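Local coordinates for protein 30kLP (Treponema pallidum, PDB 3K8I) that might be involved in ligand transport and alters membrane permeability at acidic pH, making lipid vesicles more permeable, at residues L23-A28 and Q160-Y165; G187-Y192 and Y202-Q207; H107-I112 and S125-M130. All coordinates share one frame; numbering follows the deposited sequence.

Interaction 1: L23-A28 and Q160-Y165; sequences LYFPVA and QTVALY
V162 lies against F25 and Y24 where strands 23-26 and 162-165 run antiparallel, their axes 4.7 Å apart. Its CB is a loose 4.1 Å from Y24 O. From there the side chain forks. CG1 is anti to the backbone N (chi1 178°), which brings it 3.7 Å from Y24 O and 3.9 Å from F25 CD2, and it also reaches L23 CD1. CG2 takes the other branch and stands over one face of the F25 ring. It is 4.2 Å from the ring centroid and 17° off the normal, a CH-pi contact. The V162 and F25 side chains lie side by side and point the same way.

L23 extends this apolar patch: its CD1 meets L164 CD1 at 3.8 Å. L23 and L164 form a non-hydrogen-bonded pair. Y24 and A163 form the hydrogen-bonded pair and project to the other face. Y24 N donates to A163 O at 2.8 Å, nearly straight at 172°, and A163 N returns a bond to Y24 O. Further on, T161 O lies near the plane of the Y24 ring, at its edge, and P26 CD packs on the same oxygen.

Strand 54-62 flanks strand 21-26, and strand 189-196 flanks strand 162-166. Helix 147-153 covers the Y24 and A163 face through F149. The pairing thus joins distant parts of the chain inside the U-shaped beta-half-barrel.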
ATOM      1  N   LEU A  23     -10.593  -7.448 -21.963  1.00 18.30           N
ATOM      2  CA  LEU A  23     -11.018  -6.361 -21.093  1.00 17.46           C
ATOM      3  C   LEU A  23     -12.513  -6.118 -21.242  1.00 18.46           C
ATOM      4  O   LEU A  23     -13.063  -6.194 -22.350  1.00 17.24           O
ATOM      5  CB  LEU A  23     -10.258  -5.087 -21.456  1.00 17.82           C
ATOM      6  CG  LEU A  23     -10.668  -3.742 -20.857  1.00 16.49           C
ATOM      7  CD1 LEU A  23     -10.132  -3.619 -19.433  1.00 19.38           C
ATOM      8  CD2 LEU A  23     -10.163  -2.603 -21.735  1.00 13.85           C
ATOM      9  N   TYR A  24     -13.159  -5.855 -20.112  1.00 20.13           N
ATOM     10  CA  TYR A  24     -14.478  -5.240 -20.065  1.00 21.40           C
ATOM     11  C   TYR A  24     -14.368  -3.909 -19.348  1.00 22.01           C
ATOM     12  O   TYR A  24     -13.880  -3.837 -18.214  1.00 21.36           O
ATOM     13  CB  TYR A  24     -15.462  -6.128 -19.317  1.00 21.96           C
ATOM     14  CG  TYR A  24     -16.849  -5.540 -19.194  1.00 24.53           C
ATOM     15  CD1 TYR A  24     -17.650  -5.354 -20.323  1.00 28.57           C
ATOM     16  CD2 TYR A  24     -17.375  -5.203 -17.952  1.00 21.66           C
ATOM     17  CE1 TYR A  24     -18.928  -4.829 -20.216  1.00 21.14           C
ATOM     18  CE2 TYR A  24     -18.665  -4.668 -17.833  1.00 21.03           C
ATOM     19  CZ  TYR A  24     -19.430  -4.492 -18.972  1.00 24.38           C
ATOM     20  OH  TYR A  24     -20.700  -3.978 -18.876  1.00 29.35           O
ATOM     21  N   PHE A  25     -14.814  -2.850 -20.007  1.00 22.18           N
ATOM     22  CA  PHE A  25     -14.746  -1.535 -19.406  1.00 24.46           C
ATOM     23  C   PHE A  25     -16.085  -0.828 -19.587  1.00 26.81           C
ATOM     24  O   PHE A  25     -16.347  -0.263 -20.658  1.00 27.59           O
ATOM     25  CB  PHE A  25     -13.604  -0.717 -20.024  1.00 24.99           C
ATOM     26  CG  PHE A  25     -13.128   0.411 -19.162  1.00 24.87           C
ATOM     27  CD1 PHE A  25     -13.919   1.533 -18.948  1.00 30.10           C
ATOM     28  CD2 PHE A  25     -11.876   0.353 -18.559  1.00 31.08           C
ATOM     29  CE1 PHE A  25     -13.477   2.578 -18.138  1.00 25.69           C
ATOM     30  CE2 PHE A  25     -11.426   1.394 -17.761  1.00 28.51           C
ATOM     31  CZ  PHE A  25     -12.230   2.512 -17.554  1.00 29.87           C
ATOM     32  N   PRO A  26     -16.946  -0.874 -18.551  1.00 27.88           N
ATOM     33  CA  PRO A  26     -18.187  -0.093 -18.561  1.00 27.96           C
ATOM     34  C   PRO A  26     -17.882   1.350 -18.153  1.00 28.26           C
ATOM     35  O   PRO A  26     -17.108   1.584 -17.215  1.00 27.96           O
ATOM     36  CB  PRO A  26     -19.042  -0.791 -17.506  1.00 28.20           C
ATOM     37  CG  PRO A  26     -18.032  -1.303 -16.499  1.00 30.09           C
ATOM     38  CD  PRO A  26     -16.814  -1.693 -17.328  1.00 27.96           C
ATOM     39  N   VAL A  27     -18.467   2.310 -18.859  1.00 27.31           N
ATOM     40  CA  VAL A  27     -18.122   3.708 -18.630  1.00 29.37           C
ATOM     41  C   VAL A  27     -18.712   4.280 -17.327  1.00 30.45           C
ATOM     42  O   VAL A  27     -18.004   4.948 -16.568  1.00 29.00           O
ATOM     43  CB  VAL A  27     -18.455   4.593 -19.850  1.00 30.84           C
ATOM     44  CG1 VAL A  27     -18.392   6.065 -19.489  1.00 31.63           C
ATOM     45  CG2 VAL A  27     -17.502   4.294 -21.001  1.00 28.88           C
ATOM     46  N   ALA A  28     -19.989   4.003 -17.064  1.00 31.41           N
ATOM     47  CA  ALA A  28     -20.690   4.630 -15.932  1.00 34.05           C
ATOM     48  C   ALA A  28     -20.141   4.129 -14.608  1.00 34.97           C
ATOM     49  O   ALA A  28     -19.974   2.924 -14.408  1.00 37.62           O
ATOM     50  CB  ALA A  28     -22.199   4.406 -16.020  1.00 33.53           C
ATOM     51  N   GLN A 160     -20.730  -1.928 -13.058  1.00 28.71           N
ATOM     52  CA  GLN A 160     -19.778  -0.808 -13.140  1.00 28.44           C
ATOM     53  C   GLN A 160     -18.355  -1.317 -12.877  1.00 26.85           C
ATOM     54  O   GLN A 160     -17.409  -0.548 -12.718  1.00 26.07           O
ATOM     55  CB  GLN A 160     -20.173   0.356 -12.204  1.00 29.22           C
ATOM     56  CG  GLN A 160     -21.667   0.731 -12.294  1.00 32.50           C
ATOM     57  CD  GLN A 160     -21.985   2.157 -11.856  1.00 41.06           C
ATOM     58  OE1 GLN A 160     -22.572   2.933 -12.620  1.00 45.05           O
ATOM     59  NE2 GLN A 160     -21.609   2.509 -10.629  1.00 37.73           N
ATOM     60  N   THR A 161     -18.213  -2.637 -12.875  1.00 26.17           N
ATOM     61  CA  THR A 161     -16.930  -3.276 -12.637  1.00 25.34           C
ATOM     62  C   THR A 161     -16.105  -3.442 -13.922  1.00 25.00           C
ATOM     63  O   THR A 161     -16.584  -3.989 -14.921  1.00 25.44           O
ATOM     64  CB  THR A 161     -17.128  -4.616 -11.915  1.00 25.70           C
ATOM     65  OG1 THR A 161     -17.810  -4.377 -10.675  1.00 24.76           O
ATOM     66  CG2 THR A 161     -15.792  -5.314 -11.647  1.00 25.29           C
ATOM     67  N   VAL A 162     -14.877  -2.933 -13.875  1.00 24.04           N
ATOM     68  CA  VAL A 162     -13.856  -3.160 -14.888  1.00 24.14           C
ATOM     69  C   VAL A 162     -13.305  -4.573 -14.710  1.00 23.80           C
ATOM     70  O   VAL A 162     -12.919  -4.967 -13.601  1.00 26.03           O
ATOM     71  CB  VAL A 162     -12.686  -2.158 -14.722  1.00 24.04           C
ATOM     72  CG1 VAL A 162     -11.577  -2.416 -15.763  1.00 23.14           C
ATOM     73  CG2 VAL A 162     -13.186  -0.735 -14.809  1.00 21.41           C
ATOM     74  N   ALA A 163     -13.262  -5.340 -15.791  1.00 21.14           N
ATOM     75  CA  ALA A 163     -12.803  -6.728 -15.704  1.00 20.51           C
ATOM     76  C   ALA A 163     -11.678  -6.967 -16.693  1.00 20.66           C
ATOM     77  O   ALA A 163     -11.743  -6.529 -17.848  1.00 24.86           O
ATOM     78  CB  ALA A 163     -13.990  -7.723 -15.926  1.00 19.59           C
ATOM     79  N   LEU A 164     -10.645  -7.655 -16.239  1.00 19.21           N
ATOM     80  CA  LEU A 164      -9.485  -7.944 -17.062  1.00 23.18           C
ATOM     81  C   LEU A 164      -9.141  -9.413 -16.916  1.00 23.70           C
ATOM     82  O   LEU A 164      -9.097  -9.932 -15.807  1.00 26.61           O
ATOM     83  CB  LEU A 164      -8.301  -7.051 -16.648  1.00 23.25           C
ATOM     84  CG  LEU A 164      -7.063  -6.948 -17.540  1.00 27.54           C
ATOM     85  CD1 LEU A 164      -7.316  -6.091 -18.776  1.00 26.88           C
ATOM     86  CD2 LEU A 164      -5.898  -6.374 -16.728  1.00 31.23           C
ATOM     87  N   TYR A 165      -8.935 -10.092 -18.038  1.00 24.36           N
ATOM     88  CA  TYR A 165      -8.567 -11.502 -18.020  1.00 25.60           C
ATOM     89  C   TYR A 165      -7.318 -11.742 -18.848  1.00 25.79           C
ATOM     90  O   TYR A 165      -7.293 -11.478 -20.049  1.00 25.16           O
ATOM     91  CB  TYR A 165      -9.725 -12.352 -18.537  1.00 26.27           C
ATOM     92  CG  TYR A 165      -9.374 -13.786 -18.845  1.00 27.07           C
ATOM     93  CD1 TYR A 165      -8.813 -14.615 -17.884  1.00 32.48           C
ATOM     94  CD2 TYR A 165      -9.632 -14.319 -20.101  1.00 31.89           C
ATOM     95  CE1 TYR A 165      -8.513 -15.935 -18.170  1.00 37.08           C
ATOM     96  CE2 TYR A 165      -9.340 -15.634 -20.396  1.00 30.09           C
ATOM     97  CZ  TYR A 165      -8.778 -16.436 -19.433  1.00 37.35           C
ATOM     98  OH  TYR A 165      -8.484 -17.745 -19.743  1.00 44.57           O
TER

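Interaction 2: G187-Y192 and Y202-Q207; sequences GAMELY and YTLSLQ
M189 and L206 lie side by side and point the same way. Their contact is tight, with M189 CG 3.5 Å from L206 CD2. The M189 chain bends at chi3 (101°), and its CE comes to L204 CD1. L191 and L204 instead cross at a slant, CD1 to CD1 at 3.8 Å. All four belong to one face of an antiparallel hairpin.

E190, Y192, T203 and S205 occupy the other face. The E190 and S205 CB atoms are 4.1 Å apart. E190 OE2 takes a bond from Y192 OH at 2.5 Å, met on the anti side and 35° out of the carboxylate plane. E190 with S205, and Y192 with T203, are the hydrogen-bonded pairs; each exchanges two backbone bonds.

At the open end of the hairpin, Q207 stretches out so that OE1 accepts from A188 N at 3.2 Å, from above the amide plane. Its NE2 is held by D234. A water links A188 O to S205 OG.

Strand 162-166 borders strand 189-196, and strand 235-244 borders strand 199-207. Helix 147-153 touches Y192 and T203 through R148.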
ATOM      1  N   GLY A 187      -0.025 -18.874 -14.281  1.00 51.13           N
ATOM      2  CA  GLY A 187      -0.950 -19.091 -15.384  1.00 45.82           C
ATOM      3  C   GLY A 187      -1.939 -17.949 -15.521  1.00 42.31           C
ATOM      4  O   GLY A 187      -1.553 -16.777 -15.504  1.00 41.13           O
ATOM      5  N   ALA A 188      -3.216 -18.302 -15.644  1.00 39.60           N
ATOM      6  CA  ALA A 188      -4.290 -17.333 -15.841  1.00 36.74           C
ATOM      7  C   ALA A 188      -4.424 -16.375 -14.680  1.00 34.88           C
ATOM      8  O   ALA A 188      -4.294 -16.750 -13.515  1.00 34.67           O
ATOM      9  CB  ALA A 188      -5.614 -18.029 -16.089  1.00 35.08           C
ATOM     10  N   MET A 189      -4.714 -15.135 -15.031  1.00 32.88           N
ATOM     11  CA  MET A 189      -4.857 -14.066 -14.083  1.00 32.07           C
ATOM     12  C   MET A 189      -6.184 -13.374 -14.361  1.00 30.88           C
ATOM     13  O   MET A 189      -6.511 -13.094 -15.522  1.00 29.28           O
ATOM     14  CB  MET A 189      -3.714 -13.088 -14.293  1.00 31.98           C
ATOM     15  CG  MET A 189      -3.199 -12.448 -13.046  1.00 37.58           C
ATOM     16  SD  MET A 189      -1.705 -11.503 -13.396  1.00 45.80           S
ATOM     17  CE  MET A 189      -2.366  -9.840 -13.444  1.00 43.30           C
ATOM     18  N   GLU A 190      -6.942 -13.100 -13.302  1.00 28.22           N
ATOM     19  CA  GLU A 190      -8.141 -12.276 -13.405  1.00 27.28           C
ATOM     20  C   GLU A 190      -8.023 -11.084 -12.472  1.00 27.93           C
ATOM     21  O   GLU A 190      -7.513 -11.213 -11.351  1.00 25.66           O
ATOM     22  CB  GLU A 190      -9.388 -13.057 -13.008  1.00 27.63           C
ATOM     23  CG  GLU A 190      -9.594 -14.403 -13.686  1.00 26.32           C
ATOM     24  CD  GLU A 190     -10.754 -15.172 -13.075  1.00 28.83           C
ATOM     25  OE1 GLU A 190     -10.694 -16.413 -13.065  1.00 38.31           O
ATOM     26  OE2 GLU A 190     -11.733 -14.540 -12.602  1.00 32.35           O
ATOM     27  N   LEU A 191      -8.514  -9.936 -12.934  1.00 26.97           N
ATOM     28  CA  LEU A 191      -8.552  -8.716 -12.138  1.00 26.40           C
ATOM     29  C   LEU A 191      -9.874  -7.955 -12.322  1.00 27.27           C
ATOM     30  O   LEU A 191     -10.295  -7.663 -13.454  1.00 27.54           O
ATOM     31  CB  LEU A 191      -7.347  -7.822 -12.461  1.00 26.96           C
ATOM     32  CG  LEU A 191      -7.236  -6.465 -11.751  1.00 27.72           C
ATOM     33  CD1 LEU A 191      -6.871  -6.619 -10.275  1.00 27.16           C
ATOM     34  CD2 LEU A 191      -6.220  -5.573 -12.463  1.00 28.37           C
ATOM     35  N   TYR A 192     -10.513  -7.639 -11.196  1.00 26.01           N
ATOM     36  CA  TYR A 192     -11.788  -6.925 -11.168  1.00 27.77           C
ATOM     37  C   TYR A 192     -11.658  -5.647 -10.374  1.00 29.04           C
ATOM     38  O   TYR A 192     -11.052  -5.640  -9.305  1.00 32.76           O
ATOM     39  CB  TYR A 192     -12.892  -7.832 -10.608  1.00 26.14           C
ATOM     40  CG  TYR A 192     -12.961  -9.119 -11.382  1.00 26.88           C
ATOM     41  CD1 TYR A 192     -13.679  -9.192 -12.584  1.00 25.72           C
ATOM     42  CD2 TYR A 192     -12.253 -10.249 -10.962  1.00 22.95           C
ATOM     43  CE1 TYR A 192     -13.714 -10.364 -13.327  1.00 21.37           C
ATOM     44  CE2 TYR A 192     -12.285 -11.425 -11.699  1.00 23.22           C
ATOM     45  CZ  TYR A 192     -13.020 -11.476 -12.879  1.00 22.36           C
ATOM     46  OH  TYR A 192     -13.055 -12.638 -13.620  1.00 22.90           O
ATOM     47  N   TYR A 202     -10.517  -3.696  -5.415  1.00 43.48           N
ATOM     48  CA  TYR A 202     -10.062  -4.691  -6.383  1.00 39.86           C
ATOM     49  C   TYR A 202     -10.088  -6.139  -5.888  1.00 38.68           C
ATOM     50  O   TYR A 202     -10.081  -6.410  -4.685  1.00 36.90           O
ATOM     51  CB  TYR A 202      -8.688  -4.332  -6.972  1.00 40.37           C
ATOM     52  CG  TYR A 202      -7.483  -4.566  -6.077  1.00 42.74           C
ATOM     53  CD1 TYR A 202      -6.990  -3.549  -5.261  1.00 44.82           C
ATOM     54  CD2 TYR A 202      -6.817  -5.795  -6.076  1.00 44.01           C
ATOM     55  CE1 TYR A 202      -5.876  -3.752  -4.446  1.00 47.96           C
ATOM     56  CE2 TYR A 202      -5.709  -6.010  -5.266  1.00 48.26           C
ATOM     57  CZ  TYR A 202      -5.243  -4.985  -4.453  1.00 50.90           C
ATOM     58  OH  TYR A 202      -4.142  -5.190  -3.650  1.00 58.98           O
ATOM     59  N   THR A 203     -10.115  -7.053  -6.850  1.00 35.67           N
ATOM     60  CA  THR A 203     -10.058  -8.478  -6.605  1.00 33.64           C
ATOM     61  C   THR A 203      -9.144  -9.068  -7.681  1.00 34.48           C
ATOM     62  O   THR A 203      -9.337  -8.823  -8.882  1.00 33.98           O
ATOM     63  CB  THR A 203     -11.479  -9.112  -6.663  1.00 35.84           C
ATOM     64  OG1 THR A 203     -12.332  -8.478  -5.699  1.00 36.61           O
ATOM     65  CG2 THR A 203     -11.441 -10.601  -6.390  1.00 29.94           C
ATOM     66  N   LEU A 204      -8.137  -9.818  -7.245  1.00 33.07           N
ATOM     67  CA  LEU A 204      -7.163 -10.415  -8.148  1.00 34.45           C
ATOM     68  C   LEU A 204      -7.054 -11.912  -7.902  1.00 35.77           C
ATOM     69  O   LEU A 204      -6.864 -12.360  -6.764  1.00 36.76           O
ATOM     70  CB  LEU A 204      -5.792  -9.746  -7.977  1.00 34.56           C
ATOM     71  CG  LEU A 204      -4.595 -10.161  -8.842  1.00 35.82           C
ATOM     72  CD1 LEU A 204      -4.774  -9.768 -10.303  1.00 34.63           C
ATOM     73  CD2 LEU A 204      -3.316  -9.543  -8.289  1.00 38.03           C
ATOM     74  N   SER A 205      -7.185 -12.682  -8.974  1.00 35.99           N
ATOM     75  CA  SER A 205      -7.025 -14.124  -8.910  1.00 37.50           C
ATOM     76  C   SER A 205      -5.811 -14.518  -9.728  1.00 39.55           C
ATOM     77  O   SER A 205      -5.625 -14.039 -10.848  1.00 41.03           O
ATOM     78  CB  SER A 205      -8.270 -14.825  -9.433  1.00 37.30           C
ATOM     79  OG  SER A 205      -8.002 -16.185  -9.700  1.00 39.38           O
ATOM     80  N   LEU A 206      -4.994 -15.396  -9.163  1.00 41.01           N
ATOM     81  CA  LEU A 206      -3.725 -15.776  -9.756  1.00 42.67           C
ATOM     82  C   LEU A 206      -3.595 -17.285  -9.732  1.00 44.29           C
ATOM     83  O   LEU A 206      -3.599 -17.894  -8.659  1.00 43.99           O
ATOM     84  CB  LEU A 206      -2.575 -15.158  -8.961  1.00 43.09           C
ATOM     85  CG  LEU A 206      -2.509 -13.639  -8.767  1.00 45.28           C
ATOM     86  CD1 LEU A 206      -1.828 -13.302  -7.431  1.00 44.10           C
ATOM     87  CD2 LEU A 206      -1.799 -12.962  -9.935  1.00 44.75           C
ATOM     88  N   GLN A 207      -3.476 -17.889 -10.910  1.00 46.62           N
ATOM     89  CA  GLN A 207      -3.366 -19.341 -11.006  1.00 49.62           C
ATOM     90  C   GLN A 207      -1.983 -19.848 -10.617  1.00 51.00           C
ATOM     91  O   GLN A 207      -0.995 -19.583 -11.310  1.00 50.85           O
ATOM     92  CB  GLN A 207      -3.733 -19.832 -12.409  1.00 50.27           C
ATOM     93  CG  GLN A 207      -3.718 -21.357 -12.553  1.00 53.49           C
ATOM     94  CD  GLN A 207      -4.241 -21.831 -13.893  1.00 58.32           C
ATOM     95  OE1 GLN A 207      -3.766 -21.404 -14.946  1.00 60.92           O
ATOM     96  NE2 GLN A 207      -5.225 -22.728 -13.859  1.00 60.90           N
TER
HETATM   97  O   HOH W   1      -6.463 -16.718 -12.017  1.00 46.05           O

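Interaction 3: H107-I112 and S125-M130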
ATOM      1  N   HIS A 107      -2.355   3.361 -38.154  1.00 32.18           N
ATOM      2  CA  HIS A 107      -2.265   2.147 -37.347  1.00 32.25           C
ATOM      3  C   HIS A 107      -3.633   1.672 -36.843  1.00 28.94           C
ATOM      4  O   HIS A 107      -3.714   0.717 -36.067  1.00 29.96           O
ATOM      5  CB  HIS A 107      -1.336   2.384 -36.147  1.00 31.70           C
ATOM      6  CG  HIS A 107       0.118   2.451 -36.505  1.00 38.12           C
ATOM      7  ND1 HIS A 107       0.789   1.403 -37.098  1.00 38.79           N
ATOM      8  CD2 HIS A 107       1.033   3.434 -36.330  1.00 42.61           C
ATOM      9  CE1 HIS A 107       2.052   1.742 -37.285  1.00 45.91           C
ATOM     10  NE2 HIS A 107       2.227   2.967 -36.825  1.00 43.40           N
ATOM     11  N   THR A 108      -4.697   2.331 -37.291  1.00 25.29           N
ATOM     12  CA  THR A 108      -6.016   2.201 -36.665  1.00 23.52           C
ATOM     13  C   THR A 108      -7.143   2.172 -37.698  1.00 22.67           C
ATOM     14  O   THR A 108      -7.166   2.983 -38.622  1.00 21.88           O
ATOM     15  CB  THR A 108      -6.266   3.368 -35.689  1.00 23.22           C
ATOM     16  OG1 THR A 108      -5.065   3.664 -34.965  1.00 28.83           O
ATOM     17  CG2 THR A 108      -7.367   3.034 -34.687  1.00 25.70           C
ATOM     18  N   ASP A 109      -8.075   1.233 -37.538  1.00 20.43           N
ATOM     19  CA  ASP A 109      -9.278   1.192 -38.371  1.00 20.68           C
ATOM     20  C   ASP A 109     -10.495   1.265 -37.479  1.00 21.04           C
ATOM     21  O   ASP A 109     -10.496   0.712 -36.369  1.00 17.32           O
ATOM     22  CB  ASP A 109      -9.314  -0.078 -39.226  1.00 21.97           C
ATOM     23  CG  ASP A 109      -8.030  -0.276 -40.018  1.00 26.68           C
ATOM     24  OD1 ASP A 109      -7.277  -1.223 -39.713  1.00 29.91           O
ATOM     25  OD2 ASP A 109      -7.755   0.539 -40.921  1.00 29.04           O
ATOM     26  N   VAL A 110     -11.518   1.970 -37.958  1.00 19.34           N
ATOM     27  CA  VAL A 110     -12.769   2.133 -37.220  1.00 19.36           C
ATOM     28  C   VAL A 110     -13.939   1.969 -38.175  1.00 20.03           C
ATOM     29  O   VAL A 110     -13.938   2.530 -39.264  1.00 20.22           O
ATOM     30  CB  VAL A 110     -12.860   3.519 -36.541  1.00 19.92           C
ATOM     31  CG1 VAL A 110     -14.191   3.670 -35.769  1.00 16.78           C
ATOM     32  CG2 VAL A 110     -11.671   3.748 -35.591  1.00 19.43           C
ATOM     33  N   SER A 111     -14.931   1.186 -37.772  1.00 19.13           N
ATOM     34  CA  SER A 111     -16.208   1.176 -38.478  1.00 22.05           C
ATOM     35  C   SER A 111     -17.333   1.375 -37.478  1.00 22.38           C
ATOM     36  O   SER A 111     -17.181   1.090 -36.279  1.00 23.20           O
ATOM     37  CB  SER A 111     -16.423  -0.126 -39.254  1.00 18.98           C
ATOM     38  OG  SER A 111     -16.467  -1.249 -38.382  1.00 25.81           O
ATOM     39  N   ILE A 112     -18.447   1.876 -37.984  1.00 21.10           N
ATOM     40  CA  ILE A 112     -19.697   1.959 -37.258  1.00 22.13           C
ATOM     41  C   ILE A 112     -20.726   1.168 -38.085  1.00 23.11           C
ATOM     42  O   ILE A 112     -21.426   1.740 -38.907  1.00 23.95           O
ATOM     43  CB  ILE A 112     -20.159   3.439 -37.063  1.00 22.88           C
ATOM     44  CG1 ILE A 112     -18.999   4.339 -36.599  1.00 24.10           C
ATOM     45  CG2 ILE A 112     -21.340   3.517 -36.087  1.00 21.42           C
ATOM     46  CD1 ILE A 112     -18.718   4.288 -35.083  1.00 27.80           C
ATOM     47  N   SER A 125       0.952  -3.687 -38.949  1.00 21.34           N
ATOM     48  CA  SER A 125       0.500  -3.957 -40.308  1.00 23.46           C
ATOM     49  C   SER A 125      -0.139  -5.359 -40.389  1.00 23.92           C
ATOM     50  O   SER A 125      -0.829  -5.671 -41.345  1.00 25.79           O
ATOM     51  CB  SER A 125       1.675  -3.828 -41.281  1.00 22.55           C
ATOM     52  OG  SER A 125       2.621  -4.865 -41.043  1.00 21.87           O
ATOM     53  N   LYS A 126       0.079  -6.173 -39.358  1.00 23.72           N
ATOM     54  CA  LYS A 126      -0.474  -7.526 -39.268  1.00 26.16           C
ATOM     55  C   LYS A 126      -1.854  -7.623 -38.572  1.00 24.24           C
ATOM     56  O   LYS A 126      -2.393  -8.731 -38.399  1.00 24.25           O
ATOM     57  CB  LYS A 126       0.534  -8.450 -38.556  1.00 27.38           C
ATOM     58  CG  LYS A 126       1.416  -9.309 -39.489  1.00 32.07           C
ATOM     59  CD  LYS A 126       2.158  -8.503 -40.547  1.00 33.91           C
ATOM     60  CE  LYS A 126       2.258  -9.274 -41.860  1.00 31.22           C
ATOM     61  NZ  LYS A 126       2.949 -10.602 -41.714  1.00 30.36           N
ATOM     62  N   ARG A 127      -2.407  -6.486 -38.159  1.00 17.70           N
ATOM     63  CA  ARG A 127      -3.714  -6.466 -37.503  1.00 18.55           C
ATOM     64  C   ARG A 127      -4.803  -6.970 -38.470  1.00 19.79           C
ATOM     65  O   ARG A 127      -4.660  -6.872 -39.687  1.00 18.19           O
ATOM     66  CB  ARG A 127      -4.056  -5.054 -37.003  1.00 17.05           C
ATOM     67  CG  ARG A 127      -4.318  -4.039 -38.131  1.00 18.36           C
ATOM     68  CD  ARG A 127      -4.443  -2.605 -37.601  1.00 25.08           C
ATOM     69  NE  ARG A 127      -4.797  -1.665 -38.667  1.00 22.84           N
ATOM     70  CZ  ARG A 127      -3.911  -0.967 -39.375  1.00 18.22           C
ATOM     71  NH1 ARG A 127      -2.612  -1.073 -39.125  1.00 26.34           N
ATOM     72  NH2 ARG A 127      -4.323  -0.151 -40.326  1.00 25.05           N
ATOM     73  N   GLU A 128      -5.880  -7.501 -37.906  1.00 19.68           N
ATOM     74  CA  GLU A 128      -7.009  -8.026 -38.660  1.00 20.27           C
ATOM     75  C   GLU A 128      -7.660  -6.998 -39.569  1.00 21.73           C
ATOM     76  O   GLU A 128      -7.753  -5.824 -39.225  1.00 25.82           O
ATOM     77  CB  GLU A 128      -8.047  -8.527 -37.673  1.00 20.94           C
ATOM     78  CG  GLU A 128      -9.123  -9.395 -38.270  1.00 20.46           C
ATOM     79  CD  GLU A 128      -9.935 -10.036 -37.187  1.00 25.38           C
ATOM     80  OE1 GLU A 128     -10.698  -9.293 -36.531  1.00 25.23           O
ATOM     81  OE2 GLU A 128      -9.779 -11.264 -36.971  1.00 24.20           O
ATOM     82  N   ARG A 129      -8.121  -7.453 -40.726  1.00 22.40           N
ATOM     83  CA  ARG A 129      -8.920  -6.624 -41.617  1.00 19.39           C
ATOM     84  C   ARG A 129     -10.295  -6.326 -40.993  1.00 20.58           C
ATOM     85  O   ARG A 129     -10.941  -7.234 -40.451  1.00 16.53           O
ATOM     86  CB  ARG A 129      -9.070  -7.327 -42.974  1.00 19.40           C
ATOM     87  CG  ARG A 129      -7.822  -7.190 -43.884  1.00 22.48           C
ATOM     88  CD  ARG A 129      -7.923  -7.960 -45.209  1.00 19.25           C
ATOM     89  NE  ARG A 129      -8.285  -9.368 -45.005  1.00 17.08           N
ATOM     90  CZ  ARG A 129      -9.523  -9.828 -45.140  1.00 22.62           C
ATOM     91  NH1 ARG A 129     -10.508  -9.002 -45.513  1.00 21.95           N
ATOM     92  NH2 ARG A 129      -9.780 -11.100 -44.906  1.00  9.76           N
ATOM     93  N   MET A 130     -10.719  -5.062 -41.061  1.00 17.59           N
ATOM     94  CA  MET A 130     -12.032  -4.632 -40.567  1.00 21.33           C
ATOM     95  C   MET A 130     -13.169  -5.504 -41.086  1.00 20.70           C
ATOM     96  O   MET A 130     -14.002  -5.945 -40.300  1.00 20.37           O
ATOM     97  CB  MET A 130     -12.305  -3.146 -40.886  1.00 19.67           C
ATOM     98  CG  MET A 130     -13.666  -2.623 -40.347  1.00 20.05           C
ATOM     99  SD  MET A 130     -13.905  -2.870 -38.567  1.00 21.38           S
ATOM    100  CE  MET A 130     -12.717  -1.674 -37.952  1.00  6.13           C
TER
HETATM  101  O   HOH W   2      -7.518  -3.501 -40.856  1.00 43.06           O
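D109 CA and M130 CA are 6.8 Å apart, and the parts that touch, 107-111 and 127-130, head in directions 22° apart. Side chains make most of the contact. D109 and R127 form a salt bridge. R127 NE donates to D109 OD1 at 2.7 Å, and OD1 lies at the edge of the guanidinium, close to its plane. The donor stands above the carboxylate plane of D109; the two flat groups are turned 33° apart. R127 NH2 adds a weak bond to the same oxygen at 3.2 Å. A water also donates to OD1, and it donates to E128 O as well.

R127 starts with CG wedged between its backbone N and carbonyl carbon (chi1 69°), then runs extended to NE. This puts the H107-T108 peptide over one guanidinium face, with H107 C 3.7 Å from CZ. S124 O binds NH1, which helps fix the group's rotation.

M130 bends at chi2 and chi3. Its CE reaches D109 O at 3.6 Å, and its SD lies 3.0 Å from S111 OG. That buried hydroxyl has no hydrogen-bond partner in the model.

R129 is the N-cap residue of helix 130-135, and that helix lies in a segment inferred to be amphipathic. M130 also touches Y102, and S111 touches L134. Strand 108-112 runs between strands 101-104 and 117-123, so the contact lays the start of the helix against this group of strands.

Overall arrangement
Interactions 1 and 2 are strand pairings with one further pairing between them, that of 162-166 with 189-196. There L164 N probably bonds to L191 O. A163 also packs on Y192, so both contacts share the side touched by helix 147-153. Interaction 1 lies nearest the centre of the chain. Interaction 2 is farther out and adds more polar side chains. Interaction 3 stands apart, about 22 Å from interaction 2 between nearest atoms and across the centre of the chain. It relies on an ion pair and a methionine instead of paired backbones. In sequence it is nested inside the loop that interaction 1 closes. All three are partly buried.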